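Local structure of TSSL (Francisella novicida, 4ACK) at residues Phe4-Ile9 with Phe43-Glu48; Tyr33-Ile38 with Ser87-Glu92. The protein is a conserved DotU-family component of the type VI secretion system that probably takes part in protein transport linked to virulence. One frame throughout, in Å; residues are numbered along the deposited sequence. Where two conformers were deposited one is given.

Interaction 1: Phe4-Ile9 with Phe43-Glu48; sequences FKEIEI and FFLQEE
Segments 4-9 and 43-48, on helices 4-20 and 30-52, run nearly antiparallel, 156° between their directions, with their short axes 9.7 Å apart and Glu6 facing Leu45. At the apolar end, Ile9 sets CG2 anti to the backbone N, and this branch slides past Leu45, meeting its CB at 4.0 Å. Ile9 CD1 reaches across at about a right angle to Phe44 CB, also 4.0 Å away; the Phe44 ring itself leads away from the interface. Leu45 carries CG anti to its own N (chi1 -178°) and lays CD1 against the aliphatic part of Glu6, Leu45 CD1 lying 3.5 Å from Glu6 CB. The pair belongs to the all-helical DotU domain, where Leu45 also packs on Val62 and Leu65 of helix 55-79 and Glu6 on Ile119 of helix 118-129. Bent at chi2, Glu6 crosses Glu48 at about a right angle, Glu6 OE2 lying 3.3 Å from Glu48 CG. The two carboxylate planes stand 77° apart, with Glu6 OE2 and Glu48 OE2 4.6 Å from each other. Both probably rely on cations for balance: Glu6 OE2 is salt-bridged to Lys52, while Glu48 OE2 has a long salt bridge to Lys5 NZ, 3.7 Å, and touches Lys5 CD at 3.2 Å.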
loop_
_atom_site.group_PDB
_atom_site.type_symbol
_atom_site.label_atom_id
_atom_site.label_comp_id
_atom_site.label_asym_id
_atom_site.label_seq_id
_atom_site.Cartn_x
_atom_site.Cartn_y
_atom_site.Cartn_z
ATOM N N PHE A 4 -11.626 -0.610 -12.900
ATOM C CA PHE A 4 -12.555 -0.627 -11.756
ATOM C C PHE A 4 -12.315 -1.888 -10.943
ATOM O O PHE A 4 -12.283 -1.882 -9.724
ATOM C CB PHE A 4 -14.029 -0.480 -12.233
ATOM C CG PHE A 4 -15.074 -0.565 -11.124
ATOM C CD1 PHE A 4 -15.601 -1.802 -10.738
ATOM C CD2 PHE A 4 -15.557 0.581 -10.501
ATOM C CE1 PHE A 4 -16.577 -1.908 -9.725
ATOM C CE2 PHE A 4 -16.549 0.481 -9.463
ATOM C CZ PHE A 4 -17.045 -0.769 -9.088
ATOM N N LYS A 5 -12.059 -2.974 -11.622
ATOM C CA LYS A 5 -11.910 -4.215 -10.934
ATOM C C LYS A 5 -10.636 -4.201 -10.028
ATOM O O LYS A 5 -10.608 -4.805 -8.944
ATOM C CB LYS A 5 -11.836 -5.266 -12.017
ATOM C CG LYS A 5 -11.490 -6.641 -11.639
ATOM C CD LYS A 5 -11.402 -7.398 -12.980
ATOM C CE LYS A 5 -12.084 -8.757 -12.891
ATOM N NZ LYS A 5 -12.351 -9.325 -14.261
ATOM N N GLU A 6 -9.591 -3.515 -10.495
ATOM C CA GLU A 6 -8.370 -3.408 -9.729
ATOM C C GLU A 6 -8.619 -2.560 -8.502
ATOM O O GLU A 6 -8.240 -2.941 -7.373
ATOM C CB GLU A 6 -7.240 -2.859 -10.606
ATOM C CG GLU A 6 -6.816 -3.880 -11.656
ATOM C CD GLU A 6 -7.499 -3.683 -13.043
ATOM O OE1 GLU A 6 -8.693 -3.315 -13.158
ATOM O OE2 GLU A 6 -6.801 -3.886 -14.051
ATOM N N ILE A 7 -9.244 -1.407 -8.710
ATOM C CA ILE A 7 -9.554 -0.542 -7.609
ATOM C C ILE A 7 -10.277 -1.324 -6.493
ATOM O O ILE A 7 -9.865 -1.284 -5.316
ATOM C CB ILE A 7 -10.332 0.710 -8.020
ATOM C CG1 ILE A 7 -9.462 1.680 -8.812
ATOM C CG2 ILE A 7 -10.823 1.444 -6.797
ATOM C CD1 ILE A 7 -8.283 2.282 -7.951
ATOM N N GLU A 8 -11.308 -2.093 -6.859
ATOM C CA GLU A 8 -12.073 -2.858 -5.872
ATOM C C GLU A 8 -11.153 -3.782 -5.124
ATOM O O GLU A 8 -11.272 -3.957 -3.934
ATOM C CB GLU A 8 -13.204 -3.702 -6.540
ATOM C CG GLU A 8 -14.527 -2.940 -6.841
ATOM C CD GLU A 8 -15.682 -3.908 -7.313
ATOM O OE1 GLU A 8 -15.393 -4.972 -7.930
ATOM O OE2 GLU A 8 -16.875 -3.586 -7.054
ATOM N N ILE A 9 -10.273 -4.456 -5.818
ATOM C CA ILE A 9 -9.354 -5.270 -5.077
ATOM C C ILE A 9 -8.510 -4.434 -4.036
ATOM O O ILE A 9 -8.305 -4.877 -2.913
ATOM C CB ILE A 9 -8.477 -6.013 -6.009
ATOM C CG1 ILE A 9 -9.329 -6.985 -6.847
ATOM C CG2 ILE A 9 -7.385 -6.729 -5.227
ATOM C CD1 ILE A 9 -8.485 -7.840 -7.834
ATOM N N PHE A 43 -2.272 -11.594 -5.890
ATOM C CA PHE A 43 -2.142 -12.408 -7.104
ATOM C C PHE A 43 -3.068 -11.983 -8.268
ATOM O O PHE A 43 -2.584 -11.824 -9.410
ATOM C CB PHE A 43 -2.352 -13.892 -6.869
ATOM C CG PHE A 43 -2.205 -14.707 -8.139
ATOM C CD1 PHE A 43 -3.284 -14.865 -9.019
ATOM C CD2 PHE A 43 -0.951 -15.238 -8.505
ATOM C CE1 PHE A 43 -3.133 -15.574 -10.231
ATOM C CE2 PHE A 43 -0.786 -15.972 -9.732
ATOM C CZ PHE A 43 -1.878 -16.139 -10.579
ATOM N N PHE A 44 -4.363 -11.812 -7.962
ATOM C CA PHE A 44 -5.366 -11.319 -8.904
ATOM C C PHE A 44 -5.105 -9.849 -9.304
ATOM O O PHE A 44 -5.368 -9.445 -10.447
ATOM C CB PHE A 44 -6.817 -11.456 -8.328
ATOM C CG PHE A 44 -7.366 -12.914 -8.227
ATOM C CD1 PHE A 44 -7.752 -13.635 -9.381
ATOM C CD2 PHE A 44 -7.561 -13.536 -6.965
ATOM C CE1 PHE A 44 -8.277 -14.973 -9.283
ATOM C CE2 PHE A 44 -8.073 -14.867 -6.856
ATOM C CZ PHE A 44 -8.436 -15.580 -8.023
ATOM N N LEU A 45 -4.696 -9.012 -8.357
ATOM C CA LEU A 45 -4.370 -7.622 -8.677
ATOM C C LEU A 45 -3.198 -7.637 -9.675
ATOM O O LEU A 45 -3.297 -7.052 -10.687
ATOM C CB LEU A 45 -4.045 -6.754 -7.451
ATOM C CG LEU A 45 -3.740 -5.244 -7.659
ATOM C CD1 LEU A 45 -4.837 -4.422 -8.519
ATOM C CD2 LEU A 45 -3.502 -4.559 -6.260
ATOM N N GLN A 46 -2.114 -8.325 -9.396
ATOM C CA GLN A 46 -1.026 -8.303 -10.307
ATOM C C GLN A 46 -1.446 -8.857 -11.680
ATOM O O GLN A 46 -1.361 -8.171 -12.683
ATOM C CB GLN A 46 0.139 -9.055 -9.735
ATOM C CG GLN A 46 0.842 -8.305 -8.558
ATOM C CD GLN A 46 2.009 -9.119 -8.028
ATOM O OE1 GLN A 46 1.864 -10.319 -7.832
ATOM N NE2 GLN A 46 3.185 -8.490 -7.856
ATOM N N GLU A 47 -1.937 -10.077 -11.709
ATOM C CA GLU A 47 -2.378 -10.669 -12.964
ATOM C C GLU A 47 -3.240 -9.685 -13.789
ATOM O O GLU A 47 -3.022 -9.491 -14.977
ATOM C CB GLU A 47 -3.113 -12.002 -12.686
ATOM C CG GLU A 47 -4.133 -12.362 -13.777
ATOM C CD GLU A 47 -4.793 -13.707 -13.568
ATOM O OE1 GLU A 47 -4.149 -14.740 -13.903
ATOM O OE2 GLU A 47 -5.946 -13.726 -13.071
ATOM N N GLU A 48 -4.176 -9.016 -13.154
ATOM C CA GLU A 48 -5.059 -8.117 -13.896
ATOM C C GLU A 48 -4.310 -6.887 -14.398
ATOM O O GLU A 48 -4.419 -6.520 -15.588
ATOM C CB GLU A 48 -6.257 -7.734 -13.039
ATOM C CG GLU A 48 -7.382 -7.128 -13.749
ATOM C CD GLU A 48 -8.266 -8.174 -14.548
ATOM O OE1 GLU A 48 -8.051 -9.421 -14.443
ATOM O OE2 GLU A 48 -9.168 -7.686 -15.257
#

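Interaction 2: Tyr33-Ile38 with Ser87-Glu92; sequences YHRNNI and SLLQLE
Arg35 leaves its helix with CG anti to the backbone N (chi1 176°) and stays extended as far as NE; the turn at chi4, 82°, then sets the guanidinium at the segment 87-92. It arrives where a loop gives way to the short helix 89-94, with Leu88 in the N-cap position, so that one arginine from helix 30-52 meets both the end of the loop and the first turn of the helix in this all-helical DotU domain. The main grip is on a backbone oxygen: NH1 of Arg35 donates to Ser87 O over 2.6 Å, coming in within the carbonyl plane. The N-H...O angle is only 136°, and the oxygen is tilted out of the guanidinium plane. NH2 of Arg35 adds a weak second bond to the same Ser87 O at 3.0 Å, making this oxygen a shared acceptor for both terminal nitrogens. Ser87 N lies over one guanidinium face; over the opposite face comes Leu89 CD2, 3.9 Å from Arg35 NH2, while Trp86 makes a cation-pi contact with the arginine. Glu92, extended beyond CG, meets Arg35 tip to tip, its OE1 forming a salt bridge of 3.3 Å with Arg35 NH2. The Glu92 carboxylate also pairs through OE2 with Arg39, one helical turn beyond Arg35, and probably tempers both positive charges. Asp70 of helix 55-79 accepts from the backbone N-H groups of Leu89 and Gln90 at the start of helix 89-94. Next to the polar groups, the side chains of Ile38 and Leu89 cross at about a right angle, Ile38 CG2 touching Leu89 CD1 at 3.7 Å.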
loop_
_atom_site.group_PDB
_atom_site.type_symbol
_atom_site.label_atom_id
_atom_site.label_comp_id
_atom_site.label_asym_id
_atom_site.label_seq_id
_atom_site.Cartn_x
_atom_site.Cartn_y
_atom_site.Cartn_z
ATOM N N TYR A 33 -4.912 -16.220 8.359
ATOM C CA TYR A 33 -5.946 -16.474 7.379
ATOM C C TYR A 33 -6.184 -15.214 6.548
ATOM O O TYR A 33 -6.326 -15.306 5.347
ATOM C CB TYR A 33 -7.231 -16.976 8.027
ATOM C CG TYR A 33 -8.479 -16.630 7.251
ATOM C CD1 TYR A 33 -8.947 -17.477 6.251
ATOM C CD2 TYR A 33 -9.198 -15.455 7.529
ATOM C CE1 TYR A 33 -10.095 -17.166 5.525
ATOM C CE2 TYR A 33 -10.348 -15.137 6.808
ATOM C CZ TYR A 33 -10.783 -16.018 5.815
ATOM O OH TYR A 33 -11.897 -15.753 5.084
ATOM N N HIS A 34 -6.211 -14.061 7.195
ATOM C CA HIS A 34 -6.406 -12.799 6.525
ATOM C C HIS A 34 -5.234 -12.342 5.635
ATOM O O HIS A 34 -5.427 -11.830 4.539
ATOM C CB HIS A 34 -6.651 -11.764 7.566
ATOM C CG HIS A 34 -8.058 -11.749 8.058
ATOM N ND1 HIS A 34 -8.395 -12.030 9.373
ATOM C CD2 HIS A 34 -9.217 -11.448 7.419
ATOM C CE1 HIS A 34 -9.706 -11.900 9.513
ATOM N NE2 HIS A 34 -10.229 -11.553 8.345
ATOM N N ARG A 35 -4.028 -12.525 6.139
ATOM C CA ARG A 35 -2.838 -12.438 5.342
ATOM C C ARG A 35 -2.927 -13.310 4.088
ATOM O O ARG A 35 -2.558 -12.837 2.999
ATOM C CB ARG A 35 -1.634 -12.816 6.202
ATOM C CG ARG A 35 -0.304 -12.861 5.512
ATOM C CD ARG A 35 0.780 -13.460 6.401
ATOM N NE ARG A 35 1.991 -13.581 5.609
ATOM C CZ ARG A 35 2.827 -12.584 5.390
ATOM N NH1 ARG A 35 2.593 -11.410 5.960
ATOM N NH2 ARG A 35 3.892 -12.771 4.618
ATOM N N ASN A 36 -3.387 -14.562 4.226
ATOM C CA ASN A 36 -3.595 -15.482 3.075
ATOM C C ASN A 36 -4.584 -14.931 2.034
ATOM O O ASN A 36 -4.367 -15.072 0.819
ATOM C CB ASN A 36 -4.066 -16.867 3.553
ATOM C CG ASN A 36 -4.156 -17.912 2.418
ATOM O OD1 ASN A 36 -3.160 -18.260 1.796
ATOM N ND2 ASN A 36 -5.363 -18.444 2.191
ATOM N N ASN A 37 -5.662 -14.322 2.517
ATOM C CA ASN A 37 -6.620 -13.659 1.673
ATOM C C ASN A 37 -5.970 -12.494 0.912
ATOM O O ASN A 37 -6.078 -12.400 -0.307
ATOM C CB ASN A 37 -7.765 -13.105 2.489
ATOM C CG ASN A 37 -8.991 -14.011 2.453
ATOM O OD1 ASN A 37 -8.899 -15.245 2.644
ATOM N ND2 ASN A 37 -10.155 -13.400 2.221
ATOM N N ILE A 38 -5.272 -11.638 1.662
ATOM C CA ILE A 38 -4.499 -10.555 1.081
ATOM C C ILE A 38 -3.590 -11.052 -0.051
ATOM O O ILE A 38 -3.642 -10.530 -1.149
ATOM C CB ILE A 38 -3.787 -9.729 2.162
ATOM C CG1 ILE A 38 -4.839 -8.747 2.771
ATOM C CG2 ILE A 38 -2.562 -8.994 1.541
ATOM C CD1 ILE A 38 -4.444 -8.059 4.076
ATOM N N SER A 87 5.533 -11.581 8.514
ATOM C CA SER A 87 6.585 -11.417 7.536
ATOM C C SER A 87 6.147 -10.356 6.452
ATOM O O SER A 87 5.001 -10.373 5.964
ATOM C CB SER A 87 6.899 -12.773 6.937
ATOM O OG SER A 87 8.249 -12.772 6.489
ATOM N N LEU A 88 7.038 -9.425 6.125
ATOM C CA LEU A 88 6.722 -8.319 5.245
ATOM C C LEU A 88 6.258 -8.771 3.823
ATOM O O LEU A 88 6.935 -9.496 3.099
ATOM C CB LEU A 88 7.919 -7.341 5.165
ATOM C CG LEU A 88 8.435 -6.606 6.420
ATOM C CD1 LEU A 88 9.523 -5.539 6.070
ATOM C CD2 LEU A 88 7.332 -5.937 7.209
ATOM N N LEU A 89 5.084 -8.321 3.437
ATOM C CA LEU A 89 4.602 -8.537 2.073
ATOM C C LEU A 89 5.476 -7.815 1.036
ATOM O O LEU A 89 5.775 -8.339 -0.047
ATOM C CB LEU A 89 3.194 -8.004 1.994
ATOM C CG LEU A 89 2.207 -8.872 2.779
ATOM C CD1 LEU A 89 0.841 -8.258 2.720
ATOM C CD2 LEU A 89 2.190 -10.243 2.167
ATOM N N GLN A 90 5.910 -6.614 1.374
ATOM C CA GLN A 90 6.642 -5.825 0.390
ATOM C C GLN A 90 7.951 -6.580 0.042
ATOM O O GLN A 90 8.471 -6.485 -1.087
ATOM C CB GLN A 90 6.886 -4.391 0.903
ATOM C CG GLN A 90 8.020 -4.296 1.909
ATOM C CD GLN A 90 8.025 -2.979 2.595
ATOM O OE1 GLN A 90 8.928 -2.170 2.377
ATOM N NE2 GLN A 90 6.978 -2.715 3.407
ATOM N N LEU A 91 8.457 -7.334 1.022
ATOM C CA LEU A 91 9.674 -8.121 0.838
ATOM C C LEU A 91 9.436 -9.420 0.021
ATOM O O LEU A 91 10.222 -9.760 -0.863
ATOM C CB LEU A 91 10.296 -8.462 2.200
ATOM C CG LEU A 91 11.695 -9.083 2.242
ATOM C CD1 LEU A 91 12.755 -8.320 1.426
ATOM C CD2 LEU A 91 12.159 -9.190 3.714
ATOM N N GLU A 92 8.366 -10.157 0.347
ATOM C CA GLU A 92 7.998 -11.374 -0.391
ATOM C C GLU A 92 7.793 -11.071 -1.899
ATOM O O GLU A 92 8.222 -11.830 -2.756
ATOM C CB GLU A 92 6.708 -11.922 0.203
ATOM C CG GLU A 92 6.433 -13.360 -0.099
ATOM C CD GLU A 92 5.017 -13.766 0.280
ATOM O OE1 GLU A 92 4.608 -13.519 1.443
ATOM O OE2 GLU A 92 4.317 -14.344 -0.599
#

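In the fold
Helix 30-52 carries one side of each contact: its 33-38 part serves interaction 2 and its 43-48 part interaction 1. The centres lie 16 Å apart and the nearest atoms about 5 Å, so the two do not touch. Their segments alternate along the chain, joining helix 30-52 backward to the N-terminal helix 4-20 and forward to helix 89-94. Helix 55-79 packs against a residue of each contact, Leu45 of interaction 1 and Leu89 of interaction 2, and so backs both. Gln46, within 43-48, donates a hydrogen bond through NE2 to Tyr94 OH at the far end of helix 89-94, a further tie between these helices.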